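Local coordinates for protein 2-oxoglutarate-dependent dioxygenase DAO (Oryza sativa subsp. indica, PDB 6KUN) that probably catalyses the irreversible, iron- and 2-oxoglutarate-dependent oxidation of the plant hormone indole-3-acetic acid to inactive 2-oxoindole-3-acetic acid, at residues B[149-155]-B[245-251]; B[180-184]-B[210-214]. All coordinates share one frame; numbering follows the deposited sequence.

Contact 1 (B[149-155]-B[245-251]). With IAC (1H-indol-3-ylacetic acid), chain H.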
ATOM      1  N   TRP B 149       0.868  -1.564 -31.314  1.00 19.57           N
ATOM      2  CA  TRP B 149       1.257  -0.171 -31.231  1.00 19.36           C
ATOM      3  C   TRP B 149       2.475  -0.041 -30.306  1.00 16.81           C
ATOM      4  O   TRP B 149       2.444  -0.548 -29.178  1.00 23.83           O
ATOM      5  CB  TRP B 149       0.104   0.672 -30.691  1.00 26.59           C
ATOM      6  CG  TRP B 149      -1.033   0.933 -31.632  1.00 20.21           C
ATOM      7  CD1 TRP B 149      -1.516   0.115 -32.613  1.00 22.39           C
ATOM      8  CD2 TRP B 149      -1.868   2.106 -31.626  1.00 14.91           C
ATOM      9  NE1 TRP B 149      -2.593   0.724 -33.243  1.00 21.63           N
ATOM     10  CE2 TRP B 149      -2.804   1.958 -32.672  1.00 21.11           C
ATOM     11  CE3 TRP B 149      -1.860   3.297 -30.890  1.00 16.84           C
ATOM     12  CZ2 TRP B 149      -3.756   2.921 -32.949  1.00 25.50           C
ATOM     13  CZ3 TRP B 149      -2.808   4.261 -31.193  1.00 16.11           C
ATOM     14  CH2 TRP B 149      -3.738   4.062 -32.195  1.00 27.53           C
ATOM     15  N   PRO B 150       3.514   0.686 -30.711  1.00 20.48           N
ATOM     16  CA  PRO B 150       4.619   0.968 -29.790  1.00 20.82           C
ATOM     17  C   PRO B 150       4.165   1.578 -28.471  1.00 21.58           C
ATOM     18  O   PRO B 150       3.230   2.392 -28.413  1.00 18.95           O
ATOM     19  CB  PRO B 150       5.502   1.925 -30.592  1.00 25.68           C
ATOM     20  CG  PRO B 150       5.331   1.435 -32.009  1.00 23.78           C
ATOM     21  CD  PRO B 150       3.820   1.162 -32.075  1.00 26.71           C
ATOM     22  N   CYS B 151       4.872   1.187 -27.402  1.00 18.40           N
ATOM     23  CA  CYS B 151       4.587   1.632 -26.039  1.00 21.05           C
ATOM     24  C   CYS B 151       5.883   2.012 -25.351  1.00 17.58           C
ATOM     25  O   CYS B 151       6.955   1.481 -25.661  1.00 22.28           O
ATOM     26  CB  CYS B 151       3.895   0.550 -25.191  1.00 17.83           C
ATOM     27  SG  CYS B 151       2.174   0.170 -25.645  1.00 20.64           S
ATOM     28  N   GLN B 152       5.780   2.944 -24.407  1.00 14.71           N
ATOM     29  CA  GLN B 152       6.872   3.238 -23.478  1.00 23.48           C
ATOM     30  C   GLN B 152       6.444   2.923 -22.040  1.00 20.11           C
ATOM     31  O   GLN B 152       5.354   3.307 -21.603  1.00 18.09           O
ATOM     32  CB  GLN B 152       7.325   4.699 -23.614  1.00 20.76           C
ATOM     33  CG  GLN B 152       8.302   5.154 -22.492  1.00 35.16           C
ATOM     34  CD  GLN B 152       9.694   5.531 -22.973  1.00 57.01           C
ATOM     35  OE1 GLN B 152       9.993   5.479 -24.170  1.00 82.83           O
ATOM     36  NE2 GLN B 152      10.558   5.911 -22.040  1.00 55.76           N
ATOM     37  N   PHE B 153       7.287   2.184 -21.341  1.00 15.32           N
ATOM     38  CA  PHE B 153       7.083   1.816 -19.947  1.00 16.42           C
ATOM     39  C   PHE B 153       8.054   2.657 -19.148  1.00 17.30           C
ATOM     40  O   PHE B 153       9.235   2.718 -19.498  1.00 20.62           O
ATOM     41  CB  PHE B 153       7.336   0.324 -19.727  1.00 17.50           C
ATOM     42  CG  PHE B 153       7.160  -0.127 -18.282  1.00 14.44           C
ATOM     43  CD1 PHE B 153       5.910  -0.148 -17.695  1.00 27.08           C
ATOM     44  CD2 PHE B 153       8.241  -0.564 -17.545  1.00 16.04           C
ATOM     45  CE1 PHE B 153       5.746  -0.576 -16.382  1.00 25.25           C
ATOM     46  CE2 PHE B 153       8.072  -0.991 -16.247  1.00 20.34           C
ATOM     47  CZ  PHE B 153       6.850  -1.000 -15.667  1.00 19.78           C
ATOM     48  N   ARG B 154       7.567   3.343 -18.124  1.00 14.82           N
ATOM     49  CA  ARG B 154       8.442   4.197 -17.315  1.00 16.30           C
ATOM     50  C   ARG B 154       8.229   3.942 -15.824  1.00 16.14           C
ATOM     51  O   ARG B 154       7.099   3.770 -15.348  1.00 18.63           O
ATOM     52  CB  ARG B 154       8.201   5.654 -17.618  1.00 18.29           C
ATOM     53  CG  ARG B 154       9.393   6.540 -17.646  1.00 35.36           C
ATOM     54  CD  ARG B 154       8.948   8.001 -17.848  1.00 57.65           C
ATOM     55  NE  ARG B 154       8.869   8.414 -19.251  1.00 71.33           N
ATOM     56  CZ  ARG B 154       8.269   9.529 -19.669  1.00 71.61           C
ATOM     57  NH1 ARG B 154       7.678  10.335 -18.795  1.00 66.31           N
ATOM     58  NH2 ARG B 154       8.247   9.831 -20.959  1.00 73.58           N
ATOM     59  N   MET B 155       9.332   3.873 -15.102  1.00 14.76           N
ATOM     60  CA  MET B 155       9.359   3.841 -13.643  1.00 12.28           C
ATOM     61  C   MET B 155       9.995   5.148 -13.218  1.00 21.32           C
ATOM     62  O   MET B 155      11.067   5.507 -13.739  1.00 20.05           O
ATOM     63  CB  MET B 155      10.129   2.625 -13.127  1.00 18.10           C
ATOM     64  CG  MET B 155       9.440   1.302 -13.444  1.00 23.66           C
ATOM     65  SD  MET B 155      10.473  -0.175 -13.128  1.00 20.73           S
ATOM     66  CE  MET B 155      11.834   0.027 -14.307  1.00 25.91           C
ATOM     67  N   ILE B 245       4.637   4.469 -11.710  1.00 15.52           N
ATOM     68  CA  ILE B 245       4.848   3.592 -12.850  1.00 11.26           C
ATOM     69  C   ILE B 245       3.832   4.004 -13.910  1.00 15.80           C
ATOM     70  O   ILE B 245       2.640   4.235 -13.607  1.00 18.12           O
ATOM     71  CB  ILE B 245       4.661   2.130 -12.438  1.00 18.06           C
ATOM     72  CG1 ILE B 245       5.513   1.806 -11.214  1.00 26.63           C
ATOM     73  CG2 ILE B 245       5.027   1.211 -13.526  1.00 33.77           C
ATOM     74  CD1 ILE B 245       5.153   0.523 -10.585  1.00 27.31           C
ATOM     75  N   ALA B 246       4.294   4.067 -15.151  1.00 16.30           N
ATOM     76  CA  ALA B 246       3.407   4.455 -16.242  1.00 20.98           C
ATOM     77  C   ALA B 246       3.667   3.635 -17.489  1.00 17.88           C
ATOM     78  O   ALA B 246       4.809   3.251 -17.775  1.00 16.83           O
ATOM     79  CB  ALA B 246       3.551   5.963 -16.588  1.00 23.56           C
ATOM     80  N   MET B 247       2.606   3.364 -18.226  1.00 16.55           N
ATOM     81  CA  MET B 247       2.687   2.722 -19.527  1.00 17.67           C
ATOM     82  C   MET B 247       2.018   3.638 -20.542  1.00 20.32           C
ATOM     83  O   MET B 247       0.838   3.990 -20.387  1.00 15.78           O
ATOM     84  CB  MET B 247       1.979   1.364 -19.504  1.00 23.13           C
ATOM     85  CG  MET B 247       2.062   0.635 -20.844  1.00 22.85           C
ATOM     86  SD  MET B 247       3.713   0.075 -21.330  1.00 23.13           S
ATOM     87  CE  MET B 247       3.809  -1.427 -20.366  1.00 33.03           C
ATOM     88  N   PHE B 248       2.774   4.058 -21.537  1.00 16.48           N
ATOM     89  CA  PHE B 248       2.319   4.994 -22.576  1.00 16.11           C
ATOM     90  C   PHE B 248       2.072   4.221 -23.862  1.00 22.22           C
ATOM     91  O   PHE B 248       2.998   3.658 -24.436  1.00 16.10           O
ATOM     92  CB  PHE B 248       3.316   6.109 -22.820  1.00 16.72           C
ATOM     93  CG  PHE B 248       3.693   6.872 -21.583  1.00 16.79           C
ATOM     94  CD1 PHE B 248       4.673   6.404 -20.730  1.00 24.54           C
ATOM     95  CD2 PHE B 248       3.079   8.078 -21.288  1.00 21.43           C
ATOM     96  CE1 PHE B 248       5.040   7.123 -19.617  1.00 24.94           C
ATOM     97  CE2 PHE B 248       3.460   8.804 -20.159  1.00 27.60           C
ATOM     98  CZ  PHE B 248       4.438   8.307 -19.321  1.00 18.36           C
ATOM     99  N   LEU B 249       0.811   4.155 -24.266  1.00 18.33           N
ATOM    100  CA  LEU B 249       0.435   3.667 -25.582  1.00 13.80           C
ATOM    101  C   LEU B 249       0.557   4.829 -26.559  1.00 17.19           C
ATOM    102  O   LEU B 249      -0.151   5.840 -26.415  1.00 14.15           O
ATOM    103  CB  LEU B 249      -0.989   3.153 -25.581  1.00 20.16           C
ATOM    104  CG  LEU B 249      -1.406   1.914 -26.337  1.00 29.20           C
ATOM    105  CD1 LEU B 249      -2.938   1.993 -26.530  1.00 22.63           C
ATOM    106  CD2 LEU B 249      -0.760   1.616 -27.585  1.00 20.49           C
ATOM    107  N   LEU B 250       1.439   4.683 -27.550  1.00 14.19           N
ATOM    108  CA  LEU B 250       1.891   5.825 -28.338  1.00 21.37           C
ATOM    109  C   LEU B 250       1.089   6.046 -29.618  1.00 21.73           C
ATOM    110  O   LEU B 250       0.381   7.046 -29.732  1.00 20.74           O
ATOM    111  CB  LEU B 250       3.382   5.688 -28.650  1.00 18.81           C
ATOM    112  CG  LEU B 250       4.320   5.528 -27.457  1.00 27.09           C
ATOM    113  CD1 LEU B 250       5.750   5.152 -27.855  1.00 27.59           C
ATOM    114  CD2 LEU B 250       4.334   6.799 -26.634  1.00 15.58           C
ATOM    115  N   ALA B 251       1.243   5.173 -30.606  1.00 17.52           N
ATOM    116  CA  ALA B 251       0.630   5.382 -31.918  1.00 17.30           C
ATOM    117  C   ALA B 251       0.708   4.099 -32.719  1.00 18.41           C
ATOM    118  O   ALA B 251       1.321   3.141 -32.253  1.00 19.07           O
ATOM    119  CB  ALA B 251       1.309   6.522 -32.674  1.00 23.52           C
TER
HETATM  120  C   IAC H 402       7.005  15.110 -25.822  1.00 83.88           C
HETATM  121  C1  IAC H 402       8.147  14.518 -25.399  1.00101.60           C
HETATM  122  C2  IAC H 402       9.108  15.250 -24.659  1.00100.98           C
HETATM  123  C3  IAC H 402       8.877  16.571 -24.361  1.00 99.83           C
HETATM  124  C4  IAC H 402       7.704  17.169 -24.784  1.00 88.39           C
HETATM  125  C5  IAC H 402       6.801  16.446 -25.521  1.00 65.76           C
HETATM  126  C7  IAC H 402       8.121  13.242 -25.817  1.00 96.49           C
HETATM  127  C8  IAC H 402       6.950  13.019 -26.517  1.00 90.91           C
HETATM  128  C17 IAC H 402       9.099  12.078 -25.679  1.00 91.02           C
HETATM  129  C18 IAC H 402       8.987  11.368 -24.342  1.00 90.29           C
HETATM  130  N   IAC H 402       6.257  14.189 -26.518  1.00 80.25           N
HETATM  131  O2  IAC H 402      10.044  10.926 -23.812  1.00 77.94           O
HETATM  132  O3  IAC H 402       7.864  11.204 -23.791  1.00 98.87           O
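One face of the R154 guanidinium is turned to the F248 ring, whose CE1 lies over its centre, 4.0 Å from R154 CZ; the two planes are 39° apart. At the edge of the same guanidinium, in its plane, the indole-3-acetic acid carboxylate arrives, O3 being 3.2 Å from R154 NH2. The bend at chi3 (-90°) swings the guanidinium round to this ring atom of F248. The F248 ring also has an edge neighbour: Q152 O lies near its plane, 3.3 Å from F248 CD1. Beneath these groups run two antiparallel strands of the large sheet of the jelly-roll core common to 2-oxoglutarate-dependent dioxygenases. Q152 and F248 exchange backbone bonds, the nearly straight F248 N to Q152 O being 2.7 Å, and R154 and A246 form the next hydrogen-bonded pair. F248 touches 2-oxoglutarate, so this face of the sheet borders both ligands. On the reverse face C151, F153, M155, I245, M247 and L249 are buried, several of them against helices 111-138 and 43-57. There I245 CG2 lies 3.4 Å from F153 CE1, while M247 makes a Met-aromatic contact at the ring edge, its sulfur 5.5 Å from the F153 centroid. Past the strand ends, L250 N bonds P150 O, and the backbone of A251 packs on W149, with A251 C 3.3 Å from W149 CE3.

Contact 2 (B[180-184]-B[210-214])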
ATOM      1  N   THR B 180      -2.457   6.723 -21.626  1.00 16.96           N
ATOM      2  CA  THR B 180      -1.461   6.422 -20.621  1.00 20.10           C
ATOM      3  C   THR B 180      -2.117   5.785 -19.413  1.00 17.34           C
ATOM      4  O   THR B 180      -3.125   6.302 -18.924  1.00 24.34           O
ATOM      5  CB  THR B 180      -0.727   7.686 -20.191  1.00 19.97           C
ATOM      6  OG1 THR B 180      -0.167   8.304 -21.342  1.00 22.04           O
ATOM      7  CG2 THR B 180       0.418   7.297 -19.225  1.00 26.19           C
ATOM      8  N   VAL B 181      -1.539   4.670 -18.918  1.00 11.17           N
ATOM      9  CA  VAL B 181      -2.016   4.045 -17.697  1.00 13.29           C
ATOM     10  C   VAL B 181      -0.966   4.282 -16.625  1.00 19.33           C
ATOM     11  O   VAL B 181       0.193   3.911 -16.809  1.00 17.18           O
ATOM     12  CB  VAL B 181      -2.306   2.543 -17.851  1.00 23.66           C
ATOM     13  CG1 VAL B 181      -2.898   2.000 -16.546  1.00 26.35           C
ATOM     14  CG2 VAL B 181      -3.252   2.303 -18.971  1.00 29.15           C
ATOM     15  N   LEU B 182      -1.383   4.858 -15.499  1.00 17.40           N
ATOM     16  CA  LEU B 182      -0.482   5.261 -14.424  1.00 17.53           C
ATOM     17  C   LEU B 182      -0.826   4.490 -13.151  1.00 17.35           C
ATOM     18  O   LEU B 182      -2.004   4.302 -12.828  1.00 15.28           O
ATOM     19  CB  LEU B 182      -0.612   6.779 -14.141  1.00 24.42           C
ATOM     20  CG  LEU B 182      -0.448   7.802 -15.258  1.00 70.45           C
ATOM     21  CD1 LEU B 182      -0.855   9.181 -14.733  1.00 90.11           C
ATOM     22  CD2 LEU B 182       0.966   7.832 -15.777  1.00 91.12           C
ATOM     23  N   GLN B 183       0.212   4.118 -12.407  1.00 16.65           N
ATOM     24  CA  GLN B 183       0.077   3.604 -11.050  1.00 18.41           C
ATOM     25  C   GLN B 183       0.817   4.551 -10.104  1.00 21.12           C
ATOM     26  O   GLN B 183       2.048   4.561 -10.063  1.00 20.25           O
ATOM     27  CB  GLN B 183       0.653   2.192 -10.945  1.00 25.31           C
ATOM     28  CG  GLN B 183       0.700   1.644  -9.529  1.00 46.37           C
ATOM     29  CD  GLN B 183      -0.152   0.401  -9.357  1.00 53.43           C
ATOM     30  OE1 GLN B 183       0.356  -0.720  -9.368  1.00 30.69           O
ATOM     31  NE2 GLN B 183      -1.456   0.596  -9.195  1.00 59.44           N
ATOM     32  N   GLU B 184       0.063   5.355  -9.358  1.00 31.71           N
ATOM     33  CA  GLU B 184       0.634   6.420  -8.541  1.00 39.46           C
ATOM     34  C   GLU B 184       1.023   5.868  -7.176  1.00 33.46           C
ATOM     35  O   GLU B 184       0.556   4.818  -6.743  1.00 24.06           O
ATOM     36  CB  GLU B 184      -0.372   7.577  -8.392  1.00 64.49           C
ATOM     37  CG  GLU B 184       0.161   8.836  -7.690  1.00 81.74           C
ATOM     38  CD  GLU B 184      -0.848   9.979  -7.713  1.00 88.41           C
ATOM     39  OE1 GLU B 184      -1.964   9.772  -8.236  1.00 81.98           O
ATOM     40  OE2 GLU B 184      -0.531  11.079  -7.216  1.00 93.82           O
ATOM     41  N   SER B 210      -5.868   0.693  -7.781  1.00 38.55           N
ATOM     42  CA  SER B 210      -6.509   1.197  -8.989  1.00 28.07           C
ATOM     43  C   SER B 210      -5.470   1.934  -9.824  1.00 24.09           C
ATOM     44  O   SER B 210      -4.421   2.351  -9.319  1.00 44.69           O
ATOM     45  CB  SER B 210      -7.651   2.165  -8.690  1.00 38.75           C
ATOM     46  OG  SER B 210      -7.149   3.488  -8.537  1.00 39.62           O
ATOM     47  N   PHE B 211      -5.772   2.060 -11.115  1.00 24.51           N
ATOM     48  CA  PHE B 211      -4.923   2.759 -12.084  1.00 18.40           C
ATOM     49  C   PHE B 211      -5.675   3.995 -12.570  1.00 19.86           C
ATOM     50  O   PHE B 211      -6.899   4.032 -12.547  1.00 20.40           O
ATOM     51  CB  PHE B 211      -4.571   1.830 -13.270  1.00 25.14           C
ATOM     52  CG  PHE B 211      -3.699   0.633 -12.889  1.00 21.27           C
ATOM     53  CD1 PHE B 211      -2.337   0.734 -12.858  1.00 21.38           C
ATOM     54  CD2 PHE B 211      -4.265  -0.604 -12.639  1.00 18.29           C
ATOM     55  CE1 PHE B 211      -1.516  -0.348 -12.520  1.00 28.60           C
ATOM     56  CE2 PHE B 211      -3.456  -1.706 -12.307  1.00 35.81           C
ATOM     57  CZ  PHE B 211      -2.074  -1.570 -12.247  1.00 23.91           C
ATOM     58  N   VAL B 212      -4.928   5.007 -12.969  1.00 16.24           N
ATOM     59  CA  VAL B 212      -5.457   6.191 -13.649  1.00 18.02           C
ATOM     60  C   VAL B 212      -5.134   6.081 -15.123  1.00 23.69           C
ATOM     61  O   VAL B 212      -4.000   5.740 -15.486  1.00 19.27           O
ATOM     62  CB  VAL B 212      -4.847   7.468 -13.040  1.00 22.23           C
ATOM     63  CG1 VAL B 212      -5.352   8.708 -13.741  1.00 38.66           C
ATOM     64  CG2 VAL B 212      -5.124   7.510 -11.551  1.00 29.50           C
ATOM     65  N   VAL B 213      -6.106   6.397 -15.978  1.00 16.37           N
ATOM     66  CA  VAL B 213      -5.921   6.452 -17.414  1.00 13.88           C
ATOM     67  C   VAL B 213      -6.062   7.896 -17.881  1.00 25.66           C
ATOM     68  O   VAL B 213      -7.015   8.590 -17.506  1.00 19.17           O
ATOM     69  CB  VAL B 213      -6.912   5.531 -18.147  1.00 26.39           C
ATOM     70  CG1 VAL B 213      -6.639   5.599 -19.671  1.00 21.24           C
ATOM     71  CG2 VAL B 213      -6.808   4.101 -17.597  1.00 22.40           C
ATOM     72  N   ASN B 214      -5.096   8.365 -18.668  1.00 19.49           N
ATOM     73  CA  ASN B 214      -5.164   9.700 -19.271  1.00 15.12           C
ATOM     74  C   ASN B 214      -5.127   9.600 -20.784  1.00 19.95           C
ATOM     75  O   ASN B 214      -4.312   8.850 -21.359  1.00 17.78           O
ATOM     76  CB  ASN B 214      -3.943  10.583 -18.812  1.00 23.46           C
ATOM     77  CG  ASN B 214      -4.059  11.011 -17.354  1.00 35.15           C
ATOM     78  OD1 ASN B 214      -5.127  10.966 -16.762  1.00 35.01           O
ATOM     79  ND2 ASN B 214      -2.932  11.422 -16.779  1.00 37.01           N
TER
HETATM   80  O   HOH W   1      -2.940   4.612  -9.132  1.00 37.60           O
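The carbonyl oxygen of V212 is gripped twice from the facing strand: L182 N gives it a hydrogen bond of 2.8 Å, and the CA-H of V181 adds a weaker contact. T180 O is held in the same manner, by N214 N and by V213 CA, the latter at 3.2 Å. These pairings join antiparallel strands 179-183 and 211-215, neighbours in the large sheet of the double-stranded beta-helix (jelly roll) that carries the active site of this family. T180 with N214 and L182 with V212 are the hydrogen-bonded pairs; V181 and V213 form the non-hydrogen-bonded pair between them. T180, L182, V212 and N214 lie on one face. L182 touches 2-oxoglutarate, and T180 OG1 is hydrogen-bonded to D175, a predicted iron ligand, which probably helps to orient that carboxylate. V181 and V213 occupy the other face. The methyl V181 CG1, set anti to the backbone N (chi1 -176°), reaches F211 CB at 3.7 Å, and helix 111-138 packs against V181 and F211. Toward the end of the ladder, Q183 bends at chi2 (118°) and lays its amide over one face of the F211 ring. Amide and ring planes are 16° apart, with Q183 NE2 above the ring near its rim, 3.5 Å from F211 CE1. The F211 ring also meets H39 edge-to-face. Beyond this last side-chain contact the backbones diverge, and a water molecule bridges them: it accepts from E184 N at 3.1 Å and donates to S210 O at 2.7 Å.

Overall arrangement
The two contacts are consecutive parts of one sheet, their centres about 11 Å apart. Strand 242-249 of contact 1 pairs directly with strand 179-183 of contact 2, through probable hydrogen bonds from Q183 N to I245 O (2.7 Å) and from M247 N to V181 O (2.9 Å). Their ligand-side faces therefore merge: A246 CB packs 3.3 Å from L182 CD2, and F248 CD2 lies 3.3 Å from T180 OG1. Adjacent strands thus each supply one side chain, F248 and L182, to the same 2-oxoglutarate pocket. D175, a predicted iron ligand, adjoins both F248 and T180, whereas R154 extends the surface toward the auxin carboxylate.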